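PDB 5VJ4: uncharacterized protein from Borrelia turicatae, which is of unknown function but is a putative surface protein, probably a lipoprotein that binds lipids, from a gene regulated differentially between tick and mammal. Local coordinates for residues L315-T329 and I341-L355. Residues are numbered along the deposited sequence; the frame is centred on the assembly and turned at random.
With SO4 (sulfate ion), chain G; SO4 (sulfate ion), chain D.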
loop_
_atom_site.group_PDB
_atom_site.type_symbol
_atom_site.label_atom_id
_atom_site.label_comp_id
_atom_site.label_asym_id
_atom_site.label_seq_id
_atom_site.Cartn_x
_atom_site.Cartn_y
_atom_site.Cartn_z
ATOM N N LEU A 315 -6.151 -3.624 -29.777
ATOM C CA LEU A 315 -6.026 -2.309 -29.180
ATOM C C LEU A 315 -7.256 -2.003 -28.351
ATOM O O LEU A 315 -7.130 -1.640 -27.187
ATOM C CB LEU A 315 -5.840 -1.220 -30.226
ATOM C CG LEU A 315 -5.539 0.177 -29.663
ATOM C CD1 LEU A 315 -4.116 0.237 -29.124
ATOM C CD2 LEU A 315 -5.740 1.286 -30.696
ATOM N N ASN A 316 -8.433 -2.175 -28.940
ATOM C CA ASN A 316 -9.666 -1.890 -28.210
ATOM C C ASN A 316 -9.897 -2.825 -27.050
ATOM O O ASN A 316 -10.290 -2.385 -25.975
ATOM C CB ASN A 316 -10.871 -1.844 -29.129
ATOM C CG ASN A 316 -10.827 -0.642 -30.038
ATOM O OD1 ASN A 316 -10.141 0.326 -29.740
ATOM N ND2 ASN A 316 -11.546 -0.696 -31.153
ATOM N N ARG A 317 -9.606 -4.103 -27.258
ATOM C CA ARG A 317 -9.805 -5.096 -26.219
ATOM C C ARG A 317 -8.898 -4.798 -25.032
ATOM O O ARG A 317 -9.341 -4.821 -23.889
ATOM C CB ARG A 317 -9.557 -6.499 -26.768
ATOM C CG ARG A 317 -9.408 -7.571 -25.711
ATOM C CD ARG A 317 -8.812 -8.802 -26.361
ATOM N NE ARG A 317 -7.971 -9.586 -25.449
ATOM C CZ ARG A 317 -6.937 -10.331 -25.835
ATOM N NH1 ARG A 317 -6.586 -10.374 -27.122
ATOM N NH2 ARG A 317 -6.248 -11.031 -24.935
ATOM N N PHE A 318 -7.638 -4.504 -25.328
ATOM C CA PHE A 318 -6.667 -4.214 -24.292
ATOM C C PHE A 318 -7.056 -3.001 -23.479
ATOM O O PHE A 318 -7.051 -3.081 -22.262
ATOM C CB PHE A 318 -5.270 -4.032 -24.874
ATOM C CG PHE A 318 -4.571 -5.321 -25.184
ATOM C CD1 PHE A 318 -4.955 -6.501 -24.555
ATOM C CD2 PHE A 318 -3.497 -5.354 -26.082
ATOM C CE1 PHE A 318 -4.306 -7.694 -24.830
ATOM C CE2 PHE A 318 -2.842 -6.543 -26.361
ATOM C CZ PHE A 318 -3.241 -7.716 -25.729
ATOM N N LYS A 319 -7.401 -1.895 -24.144
ATOM C CA LYS A 319 -7.884 -0.692 -23.449
ATOM C C LYS A 319 -9.060 -1.076 -22.544
ATOM O O LYS A 319 -9.074 -0.728 -21.374
ATOM C CB LYS A 319 -8.293 0.412 -24.425
ATOM C CG LYS A 319 -8.580 1.751 -23.768
ATOM C CD LYS A 319 -8.849 2.888 -24.765
ATOM C CE LYS A 319 -9.771 3.961 -24.157
ATOM N NZ LYS A 319 -9.580 5.378 -24.602
ATOM N N GLY A 320 -10.010 -1.838 -23.077
ATOM C CA GLY A 320 -11.141 -2.305 -22.292
ATOM C C GLY A 320 -10.708 -3.023 -21.031
ATOM O O GLY A 320 -11.045 -2.594 -19.927
ATOM N N GLU A 321 -9.933 -4.092 -21.197
ATOM C CA GLU A 321 -9.440 -4.893 -20.060
ATOM C C GLU A 321 -8.785 -4.027 -18.991
ATOM O O GLU A 321 -9.021 -4.230 -17.806
ATOM C CB GLU A 321 -8.449 -5.971 -20.511
ATOM C CG GLU A 321 -8.967 -7.034 -21.464
ATOM C CD GLU A 321 -7.877 -7.994 -21.930
ATOM O OE1 GLU A 321 -6.814 -8.089 -21.269
ATOM O OE2 GLU A 321 -8.086 -8.675 -22.955
ATOM N N TYR A 322 -7.984 -3.046 -19.411
ATOM C CA TYR A 322 -7.291 -2.183 -18.450
ATOM C C TYR A 322 -8.272 -1.306 -17.671
ATOM O O TYR A 322 -8.337 -1.401 -16.451
ATOM C CB TYR A 322 -6.178 -1.341 -19.120
ATOM C CG TYR A 322 -5.341 -0.565 -18.145
ATOM C CD1 TYR A 322 -4.798 -1.194 -17.001
ATOM C CD2 TYR A 322 -5.093 0.798 -18.336
ATOM C CE1 TYR A 322 -4.054 -0.471 -16.061
ATOM C CE2 TYR A 322 -4.338 1.530 -17.394
ATOM C CZ TYR A 322 -3.830 0.885 -16.259
ATOM O OH TYR A 322 -3.081 1.567 -15.331
ATOM N N TYR A 323 -9.038 -0.475 -18.385
ATOM C CA TYR A 323 -10.083 0.357 -17.779
ATOM C C TYR A 323 -10.982 -0.440 -16.820
ATOM O O TYR A 323 -11.292 0.009 -15.715
ATOM C CB TYR A 323 -10.906 1.023 -18.855
ATOM C CG TYR A 323 -10.285 2.267 -19.482
ATOM C CD1 TYR A 323 -8.902 2.529 -19.425
ATOM C CD2 TYR A 323 -11.100 3.171 -20.172
ATOM C CE1 TYR A 323 -8.369 3.675 -20.025
ATOM C CE2 TYR A 323 -10.585 4.317 -20.761
ATOM C CZ TYR A 323 -9.231 4.568 -20.700
ATOM O OH TYR A 323 -8.773 5.718 -21.310
ATOM N N SER A 324 -11.320 -1.657 -17.209
ATOM C CA SER A 324 -12.047 -2.558 -16.324
ATOM C C SER A 324 -11.269 -2.891 -15.050
ATOM O O SER A 324 -11.851 -2.899 -13.965
ATOM C CB SER A 324 -12.475 -3.832 -17.070
ATOM O OG SER A 324 -12.684 -4.906 -16.174
ATOM N N ASN A 325 -9.968 -3.162 -15.176
ATOM C CA ASN A 325 -9.129 -3.421 -13.998
ATOM C C ASN A 325 -9.194 -2.230 -13.044
ATOM O O ASN A 325 -9.254 -2.426 -11.830
ATOM C CB ASN A 325 -7.670 -3.708 -14.388
ATOM C CG ASN A 325 -7.417 -5.159 -14.787
ATOM O OD1 ASN A 325 -8.300 -5.853 -15.239
ATOM N ND2 ASN A 325 -6.185 -5.604 -14.637
ATOM N N ILE A 326 -9.213 -1.007 -13.593
ATOM C CA ILE A 326 -9.202 0.197 -12.764
ATOM C C ILE A 326 -10.498 0.272 -11.947
ATOM O O ILE A 326 -10.465 0.292 -10.710
ATOM C CB ILE A 326 -8.975 1.480 -13.584
ATOM C CG1 ILE A 326 -7.695 1.392 -14.407
ATOM C CG2 ILE A 326 -8.883 2.688 -12.670
ATOM C CD1 ILE A 326 -7.467 2.595 -15.313
ATOM N N ARG A 327 -11.634 0.265 -12.647
ATOM C CA ARG A 327 -12.947 0.265 -12.007
ATOM C C ARG A 327 -13.033 -0.813 -10.916
ATOM O O ARG A 327 -13.374 -0.504 -9.760
ATOM C CB ARG A 327 -14.051 0.079 -13.041
ATOM C CG ARG A 327 -14.242 1.276 -13.922
ATOM C CD ARG A 327 -15.465 1.155 -14.813
ATOM N NE ARG A 327 -15.199 1.787 -16.111
ATOM C CZ ARG A 327 -15.090 1.136 -17.268
ATOM N NH1 ARG A 327 -15.252 -0.187 -17.334
ATOM N NH2 ARG A 327 -14.837 1.822 -18.375
ATOM N N GLY A 328 -12.695 -2.054 -11.288
ATOM C CA GLY A 328 -12.728 -3.200 -10.359
ATOM C C GLY A 328 -11.895 -3.006 -9.090
ATOM O O GLY A 328 -12.294 -3.418 -7.999
ATOM N N THR A 329 -10.730 -2.378 -9.221
ATOM C CA THR A 329 -9.863 -2.285 -8.076
ATOM C C THR A 329 -10.415 -1.226 -7.116
ATOM O O THR A 329 -10.360 -1.394 -5.898
ATOM C CB THR A 329 -8.369 -2.104 -8.466
ATOM O OG1 THR A 329 -7.535 -2.450 -7.354
ATOM C CG2 THR A 329 -8.043 -0.682 -8.883
ATOM N N ILE A 341 -4.780 -0.502 -4.321
ATOM C CA ILE A 341 -5.190 -0.167 -5.677
ATOM C C ILE A 341 -4.219 -0.850 -6.607
ATOM O O ILE A 341 -3.031 -0.530 -6.586
ATOM C CB ILE A 341 -5.052 1.309 -5.998
ATOM C CG1 ILE A 341 -5.848 2.152 -5.047
ATOM C CG2 ILE A 341 -5.499 1.570 -7.431
ATOM C CD1 ILE A 341 -5.411 3.597 -5.175
HETATM N N MSE A 342 -4.718 -1.774 -7.421
HETATM C CA MSE A 342 -3.866 -2.501 -8.348
HETATM C C MSE A 342 -4.491 -2.674 -9.688
HETATM O O MSE A 342 -5.441 -3.445 -9.833
HETATM C CB MSE A 342 -3.569 -3.850 -7.730
HETATM C CG MSE A 342 -2.407 -3.768 -6.740
HETATM SE SE MSE A 342 -2.394 -5.574 -5.936
HETATM C CE MSE A 342 -4.309 -6.073 -5.734
ATOM N N THR A 343 -3.949 -1.970 -10.684
ATOM C CA THR A 343 -4.516 -1.949 -12.043
ATOM C C THR A 343 -3.857 -2.938 -13.030
ATOM O O THR A 343 -4.261 -3.007 -14.201
ATOM C CB THR A 343 -4.382 -0.556 -12.646
ATOM O OG1 THR A 343 -3.005 -0.308 -12.915
ATOM C CG2 THR A 343 -4.888 0.496 -11.682
ATOM N N ASP A 344 -2.850 -3.685 -12.555
ATOM C CA ASP A 344 -2.012 -4.554 -13.396
ATOM C C ASP A 344 -1.473 -3.792 -14.621
ATOM O O ASP A 344 -1.509 -4.274 -15.756
ATOM C CB ASP A 344 -2.769 -5.833 -13.797
ATOM C CG ASP A 344 -1.940 -7.101 -13.601
ATOM O OD1 ASP A 344 -0.817 -7.036 -13.035
ATOM O OD2 ASP A 344 -2.428 -8.176 -14.014
ATOM N N GLY A 345 -0.965 -2.594 -14.366
ATOM C CA GLY A 345 -0.661 -1.649 -15.429
ATOM C C GLY A 345 0.590 -1.985 -16.217
ATOM O O GLY A 345 0.633 -1.747 -17.417
ATOM N N ASP A 346 1.606 -2.525 -15.547
ATOM C CA ASP A 346 2.834 -2.920 -16.222
ATOM C C ASP A 346 2.560 -3.970 -17.312
ATOM O O ASP A 346 2.976 -3.805 -18.467
ATOM C CB ASP A 346 3.886 -3.407 -15.215
ATOM C CG ASP A 346 5.287 -3.416 -15.792
ATOM O OD1 ASP A 346 5.545 -2.789 -16.855
ATOM O OD2 ASP A 346 6.151 -4.057 -15.173
ATOM N N LYS A 347 1.816 -5.015 -16.947
ATOM C CA LYS A 347 1.389 -6.062 -17.886
ATOM C C LYS A 347 0.752 -5.446 -19.140
ATOM O O LYS A 347 1.005 -5.884 -20.255
ATOM C CB LYS A 347 0.412 -7.015 -17.186
ATOM C CG LYS A 347 -0.273 -8.076 -18.036
ATOM C CD LYS A 347 -1.241 -8.895 -17.179
ATOM C CE LYS A 347 -1.678 -10.195 -17.842
ATOM N NZ LYS A 347 -2.145 -11.222 -16.862
ATOM N N TYR A 348 -0.039 -4.403 -18.944
ATOM C CA TYR A 348 -0.744 -3.792 -20.041
ATOM C C TYR A 348 0.130 -2.843 -20.843
ATOM O O TYR A 348 -0.101 -2.657 -22.045
ATOM C CB TYR A 348 -2.085 -3.181 -19.561
ATOM C CG TYR A 348 -3.157 -4.262 -19.383
ATOM C CD1 TYR A 348 -3.124 -5.149 -18.291
ATOM C CD2 TYR A 348 -4.157 -4.456 -20.350
ATOM C CE1 TYR A 348 -4.067 -6.169 -18.160
ATOM C CE2 TYR A 348 -5.116 -5.464 -20.222
ATOM C CZ TYR A 348 -5.070 -6.313 -19.129
ATOM O OH TYR A 348 -6.013 -7.295 -18.999
ATOM N N ARG A 349 1.140 -2.263 -20.198
ATOM C CA ARG A 349 2.135 -1.454 -20.913
ATOM C C ARG A 349 2.882 -2.333 -21.917
ATOM O O ARG A 349 3.035 -1.964 -23.087
ATOM C CB ARG A 349 3.115 -0.818 -19.950
ATOM C CG ARG A 349 4.077 0.146 -20.605
ATOM C CD ARG A 349 5.026 0.791 -19.606
ATOM N NE ARG A 349 6.177 1.345 -20.311
ATOM C CZ ARG A 349 7.373 0.764 -20.389
ATOM N NH1 ARG A 349 7.646 -0.410 -19.796
ATOM N NH2 ARG A 349 8.303 1.373 -21.074
ATOM N N ASN A 350 3.294 -3.509 -21.454
ATOM C CA ASN A 350 3.959 -4.482 -22.299
ATOM C C ASN A 350 3.070 -4.959 -23.432
ATOM O O ASN A 350 3.512 -4.992 -24.587
ATOM C CB ASN A 350 4.503 -5.644 -21.464
ATOM C CG ASN A 350 5.693 -5.229 -20.582
ATOM O OD1 ASN A 350 6.233 -4.131 -20.697
ATOM N ND2 ASN A 350 6.091 -6.116 -19.690
ATOM N N TYR A 351 1.816 -5.274 -23.122
ATOM C CA TYR A 351 0.856 -5.639 -24.168
ATOM C C TYR A 351 0.805 -4.584 -25.270
ATOM O O TYR A 351 0.891 -4.924 -26.450
ATOM C CB TYR A 351 -0.518 -5.939 -23.587
ATOM C CG TYR A 351 -0.618 -7.277 -22.865
ATOM C CD1 TYR A 351 0.523 -8.034 -22.546
ATOM C CD2 TYR A 351 -1.861 -7.773 -22.468
ATOM C CE1 TYR A 351 0.416 -9.246 -21.872
ATOM C CE2 TYR A 351 -1.981 -8.988 -21.793
ATOM C CZ TYR A 351 -0.844 -9.720 -21.496
ATOM O OH TYR A 351 -0.963 -10.923 -20.836
ATOM N N PHE A 352 0.751 -3.313 -24.888
ATOM C CA PHE A 352 0.723 -2.241 -25.877
ATOM C C PHE A 352 2.014 -2.091 -26.655
ATOM O O PHE A 352 1.986 -1.666 -27.812
ATOM C CB PHE A 352 0.326 -0.887 -25.261
ATOM C CG PHE A 352 -1.120 -0.793 -24.926
ATOM C CD1 PHE A 352 -2.080 -0.916 -25.914
ATOM C CD2 PHE A 352 -1.537 -0.594 -23.616
ATOM C CE1 PHE A 352 -3.429 -0.837 -25.605
ATOM C CE2 PHE A 352 -2.883 -0.523 -23.299
ATOM C CZ PHE A 352 -3.827 -0.638 -24.295
ATOM N N ILE A 353 3.137 -2.397 -26.016
ATOM C CA ILE A 353 4.438 -2.244 -26.667
ATOM C C ILE A 353 4.581 -3.335 -27.732
ATOM O O ILE A 353 4.887 -3.042 -28.894
ATOM C CB ILE A 353 5.596 -2.255 -25.647
ATOM C CG1 ILE A 353 5.643 -0.907 -24.944
ATOM C CG2 ILE A 353 6.936 -2.473 -26.329
ATOM C CD1 ILE A 353 6.575 -0.839 -23.746
ATOM N N ILE A 354 4.325 -4.578 -27.331
ATOM C CA ILE A 354 4.268 -5.689 -28.268
ATOM C C ILE A 354 3.345 -5.341 -29.423
ATOM O O ILE A 354 3.748 -5.427 -30.580
ATOM C CB ILE A 354 3.825 -6.975 -27.560
ATOM C CG1 ILE A 354 4.984 -7.515 -26.711
ATOM C CG2 ILE A 354 3.300 -8.002 -28.550
ATOM C CD1 ILE A 354 4.537 -8.312 -25.492
ATOM N N LEU A 355 2.134 -4.897 -29.097
ATOM C CA LEU A 355 1.186 -4.516 -30.117
ATOM C C LEU A 355 1.744 -3.448 -31.066
ATOM O O LEU A 355 1.503 -3.505 -32.257
ATOM C CB LEU A 355 -0.114 -4.043 -29.497
ATOM C CG LEU A 355 -1.209 -3.824 -30.547
ATOM C CD1 LEU A 355 -1.804 -5.145 -31.018
ATOM C CD2 LEU A 355 -2.279 -2.867 -30.052
HETATM S S SO4 G . -0.053 -2.643 -10.527
HETATM O O1 SO4 G . 0.748 -2.787 -11.783
HETATM O O2 SO4 G . -1.091 -1.593 -10.816
HETATM O O3 SO4 G . 0.766 -2.210 -9.347
HETATM O O4 SO4 G . -0.592 -4.000 -10.192
HETATM S S SO4 D . 11.155 1.269 -22.699
HETATM O O1 SO4 D . 11.114 0.176 -23.723
HETATM O O2 SO4 D . 10.052 2.224 -22.986
HETATM O O3 SO4 D . 12.389 2.099 -22.700
HETATM O O4 SO4 D . 11.036 0.599 -21.376
#
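The Y348 side chain packs as a knob into the hole between F318, E321, Y322 and N325 on helix 308-334. Its hydroxyl donates to E321, whose OE1 accepts through the anti lone pair, with carboxylate and ring planes nearly perpendicular (86°). E321 OE2 is salt-bridged to R317 NE at 2.7 Å, so each carboxylate oxygen has its own donor, which fixes the group's rotation; R317 probably offsets its charge. In Y322, CG anti to the backbone N (chi1 -173°) carries the ring to the start of helix 345-365, where CE1 meets G345 CA; its OH lies 3.1 Å from T343 OG1, a hydrogen bond, while T343 O sits in plane at the ring edge. N325 ND2 reaches that same T343 O at 3.3 Å, from above the carbonyl plane. The backbone N-H of selenomethionine M342 points almost straight at T329 OG1, tying the loop before helix 345-365 to helix 308-334.

Toward the other end the packing turns apolar. Y351 CB sits over one face of the F318 ring, 3.9 Å from its centroid, and F318 CB meets F352 CZ. The L315 side chain crosses both F352 and L355 at about a right angle, its CD1 touching F352 CE1 and L355 CD2; H292 of helix 263-301 adds an edge-to-face partner for F352. Where the loop runs into helix 345-365, a sulfate, probably from the crystallisation liquor, accepts from T343 N and G345 N. These contacts join consecutive helices 308-334 and 345-365 into an antiparallel helical hairpin, the short segments lying at 171°, within an all-helical fold.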